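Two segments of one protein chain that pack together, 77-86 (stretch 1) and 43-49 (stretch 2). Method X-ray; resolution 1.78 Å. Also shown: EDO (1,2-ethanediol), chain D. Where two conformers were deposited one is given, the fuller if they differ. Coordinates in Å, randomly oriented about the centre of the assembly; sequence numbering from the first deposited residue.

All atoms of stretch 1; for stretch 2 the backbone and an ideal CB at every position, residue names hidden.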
# COMPACT_ATOMS: atom_id res chain seq x y z
N GLY A 77 -15.50 -16.63 -19.48
CA GLY A 77 -14.35 -16.76 -18.58
C GLY A 77 -13.79 -15.44 -18.08
O GLY A 77 -13.55 -15.29 -16.87
N TYR A 78 -13.56 -14.49 -18.99
CA TYR A 78 -13.11 -13.13 -18.62
C TYR A 78 -14.10 -12.48 -17.66
O TYR A 78 -13.69 -11.86 -16.67
CB TYR A 78 -12.88 -12.20 -19.84
CG TYR A 78 -11.60 -12.50 -20.61
CD1 TYR A 78 -10.35 -12.39 -19.99
CD2 TYR A 78 -11.65 -12.89 -21.97
CE1 TYR A 78 -9.16 -12.70 -20.70
CE2 TYR A 78 -10.49 -13.17 -22.69
CZ TYR A 78 -9.25 -13.07 -22.06
OH TYR A 78 -8.10 -13.38 -22.71
N LYS A 79 -15.41 -12.57 -17.95
CA LYS A 79 -16.41 -11.95 -17.09
C LYS A 79 -16.33 -12.59 -15.68
O LYS A 79 -16.38 -11.88 -14.67
CB LYS A 79 -17.82 -12.12 -17.68
CG LYS A 79 -18.94 -11.31 -17.00
CD LYS A 79 -20.35 -11.68 -17.60
CE LYS A 79 -21.52 -10.99 -16.85
NZ LYS A 79 -22.82 -11.75 -16.93
N ALA A 80 -16.22 -13.92 -15.64
CA ALA A 80 -16.17 -14.64 -14.37
C ALA A 80 -14.96 -14.24 -13.53
O ALA A 80 -15.11 -13.95 -12.31
CB ALA A 80 -16.27 -16.15 -14.56
N VAL A 81 -13.79 -14.21 -14.15
CA VAL A 81 -12.60 -13.84 -13.40
C VAL A 81 -12.68 -12.38 -12.94
O VAL A 81 -12.34 -12.08 -11.78
CB VAL A 81 -11.34 -14.11 -14.21
CG1 VAL A 81 -10.13 -13.59 -13.45
CG2 VAL A 81 -11.20 -15.63 -14.44
N GLU A 82 -13.17 -11.49 -13.78
CA GLU A 82 -13.21 -10.07 -13.39
C GLU A 82 -14.23 -9.86 -12.27
O GLU A 82 -13.98 -9.05 -11.37
CB GLU A 82 -13.46 -9.17 -14.59
CG GLU A 82 -13.67 -7.69 -14.31
CD GLU A 82 -12.43 -6.99 -13.76
OE1 GLU A 82 -11.34 -7.60 -13.61
OE2 GLU A 82 -12.54 -5.77 -13.52
N GLU A 83 -15.37 -10.58 -12.33
CA GLU A 83 -16.32 -10.55 -11.21
C GLU A 83 -15.68 -11.04 -9.92
O GLU A 83 -15.83 -10.38 -8.87
CB GLU A 83 -17.58 -11.34 -11.54
CG GLU A 83 -18.44 -10.61 -12.52
CD GLU A 83 -19.65 -11.42 -12.96
OE1 GLU A 83 -19.76 -12.59 -12.53
OE2 GLU A 83 -20.46 -10.88 -13.72
N ASN A 84 -14.93 -12.14 -9.98
CA ASN A 84 -14.18 -12.59 -8.80
C ASN A 84 -13.21 -11.54 -8.31
O ASN A 84 -13.09 -11.31 -7.10
CB ASN A 84 -13.37 -13.87 -9.01
CG ASN A 84 -12.54 -14.23 -7.78
OD1 ASN A 84 -13.08 -14.66 -6.77
ND2 ASN A 84 -11.24 -14.01 -7.84
N ARG A 85 -12.52 -10.88 -9.25
CA ARG A 85 -11.52 -9.86 -8.87
C ARG A 85 -12.14 -8.58 -8.28
O ARG A 85 -11.56 -7.95 -7.38
CB ARG A 85 -10.57 -9.57 -10.02
CG ARG A 85 -9.68 -10.81 -10.29
CD ARG A 85 -8.67 -10.56 -11.43
NE ARG A 85 -7.63 -9.57 -11.08
CZ ARG A 85 -6.56 -9.85 -10.35
NH1 ARG A 85 -6.37 -11.10 -9.86
NH2 ARG A 85 -5.67 -8.89 -10.08
N LYS A 86 -13.31 -8.18 -8.78
CA LYS A 86 -14.06 -7.09 -8.16
C LYS A 86 -14.46 -7.52 -6.74
O LYS A 86 -14.19 -6.81 -5.77
CB LYS A 86 -15.29 -6.73 -9.00
CG LYS A 86 -14.94 -6.05 -10.31
CD LYS A 86 -16.16 -5.85 -11.19
CE LYS A 86 -16.71 -7.18 -11.69
NZ LYS A 86 -17.07 -7.11 -13.12
N UNK A 43 -9.51 -22.34 -20.16
CA UNK A 43 -9.20 -22.26 -18.73
C UNK A 43 -8.37 -21.01 -18.44
O UNK A 43 -7.35 -20.75 -19.08
CB UNK A 43 -8.45 -23.51 -18.27
N UNK A 44 -8.80 -20.29 -17.41
CA UNK A 44 -8.10 -19.12 -16.92
C UNK A 44 -7.61 -19.37 -15.52
O UNK A 44 -8.28 -20.06 -14.74
CB UNK A 44 -9.00 -17.88 -16.96
N UNK A 45 -6.50 -18.74 -15.18
CA UNK A 45 -6.20 -18.62 -13.75
C UNK A 45 -6.89 -17.39 -13.16
O UNK A 45 -7.52 -16.60 -13.87
CB UNK A 45 -4.69 -18.54 -13.52
N UNK A 46 -6.77 -17.22 -11.84
CA UNK A 46 -7.48 -16.16 -11.16
C UNK A 46 -6.86 -14.80 -11.34
O UNK A 46 -7.40 -13.80 -10.85
CB UNK A 46 -7.57 -16.48 -9.67
N UNK A 47 -5.76 -14.73 -12.09
CA UNK A 47 -5.21 -13.43 -12.53
C UNK A 47 -5.85 -13.04 -13.86
O UNK A 47 -5.65 -11.92 -14.35
CB UNK A 47 -3.69 -13.49 -12.67
N UNK A 48 -6.59 -13.95 -14.46
CA UNK A 48 -7.18 -13.70 -15.79
C UNK A 48 -6.32 -14.10 -16.97
O UNK A 48 -6.66 -13.82 -18.13
CB UNK A 48 -7.51 -12.21 -15.92
N UNK A 49 -5.21 -14.76 -16.70
CA UNK A 49 -4.37 -15.35 -17.77
C UNK A 49 -5.00 -16.62 -18.33
O UNK A 49 -5.54 -17.47 -17.58
CB UNK A 49 -2.97 -15.66 -17.24
C1 EDO D . -1.80 -9.40 -16.23
O1 EDO D . -2.02 -10.56 -15.42
C2 EDO D . -1.56 -9.86 -17.66
O2 EDO D . -0.75 -11.06 -17.73

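Position 43 lies in a strand that runs at 22° to the helix of stretch 1, and nothing of that helix comes within 5.5 Å of its ideal CB. Stretch 1 therefore sets no demand here, and small, polar or larger side chains would all be compatible. The residue is Ser 43, whose hydroxyl is hydrogen-bonded elsewhere in the structure.

Position 44 is different. Its CA-to-CB bond points toward the helix, with the ideal CB 4.0 Å from CG2 of Val 81 and 5.2 Å from O of Gly 77. Beyond it, the bare CA of Gly 77 leaves room, and the ring of Tyr 78 lines the far end. A sizeable apolar side chain would suit this space, whether aromatic or a long aliphatic such as leucine or methionine. Phe 44 fills it. With chi1 in the m well, the ring reaches over Gly 77, and its CE2 lies 3.6 Å from CA of Gly 77. The fit depends on that glycine, because a CB there would fall 2.3 Å from CE2 of Phe 44, a clash. The Phe 44 ring presents its edge to the face of Tyr 78, with centroids 4.6 Å apart and planes at 59°; CE1 of Phe 44 approaches CE1 of Tyr 78 to 3.3 Å. Nearer the backbone, CB of Phe 44 packs against CG2 of Val 81 at 4.0 Å.

At 45 the CA-to-CB bond points away from the helix, so the choice is better sought in the chain itself. The backbone folds into a type I turn from 45 to 48, and a short acceptor at its first position, as in aspartate, asparagine, serine or threonine, could hold free amides. Asn 45 does so: its OD1 accepts hydrogen bonds from the backbone N of 47 (2.9 Å) and of 49 (3.1 Å).

Position 46 points sideways, its ideal CB 4.8 Å from ND2 of Asn 84. Phi/psi of -77/0 does not require glycine, and a small residue such as alanine or serine would also be plausible. Gly 46 contributes its carbonyl, with O accepting a hydrogen bond from NH1 of Arg 85 at 3.1 Å, near the guanidinium plane.

Position 47 points away, although NH1 of Arg 85 lies 4.6 Å from the ideal CB; many side chains could be placed here, polar or apolar. Leu 47 brings CD2 to 3.8 Å from NH1 of Arg 85.

Position 48 has phi/psi of 90/7, where a CB would jam against the preceding carbonyl oxygen, and its ideal CB would point toward Val 81. Glycine is strongly indicated, and Gly 48 is found. Its N lies 3.7 Å from CG1 of Val 81, while a water bridges its carbonyl to the hydroxyl of Tyr 78.

Position 49 points away into space free of stretch 1, which suits a polar chain. Glu 49 accepts a hydrogen bond through OE1 from ND2 of Asn 45 (3.0 Å), while OE2 accepts one from O2 of the ethanediol (3.2 Å).

Stretch 2 (43-49) SFNGLGE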
# COMPACT_ATOMS: atom_id res chain seq x y z
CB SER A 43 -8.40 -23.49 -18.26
OG SER A 43 -9.18 -24.65 -18.45
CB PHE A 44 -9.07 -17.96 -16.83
CG PHE A 44 -9.52 -17.43 -18.18
CD1 PHE A 44 -8.76 -16.46 -18.83
CD2 PHE A 44 -10.71 -17.88 -18.78
CE1 PHE A 44 -9.16 -15.93 -20.06
CE2 PHE A 44 -11.11 -17.34 -20.03
CZ PHE A 44 -10.33 -16.37 -20.65
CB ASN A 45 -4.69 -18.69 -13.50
CG ASN A 45 -3.93 -17.46 -13.98
OD1 ASN A 45 -4.48 -16.36 -14.17
ND2 ASN A 45 -2.63 -17.65 -14.20
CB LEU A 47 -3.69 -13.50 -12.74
CG LEU A 47 -2.90 -13.98 -11.52
CD1 LEU A 47 -1.39 -13.95 -11.83
CD2 LEU A 47 -3.20 -13.10 -10.32
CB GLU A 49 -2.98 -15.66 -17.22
CG GLU A 49 -2.31 -14.35 -16.72
CD GLU A 49 -1.05 -14.52 -15.88
OE1 GLU A 49 -0.80 -15.60 -15.33
OE2 GLU A 49 -0.34 -13.49 -15.73
O HOH W 1 -5.98 -13.80 -20.99
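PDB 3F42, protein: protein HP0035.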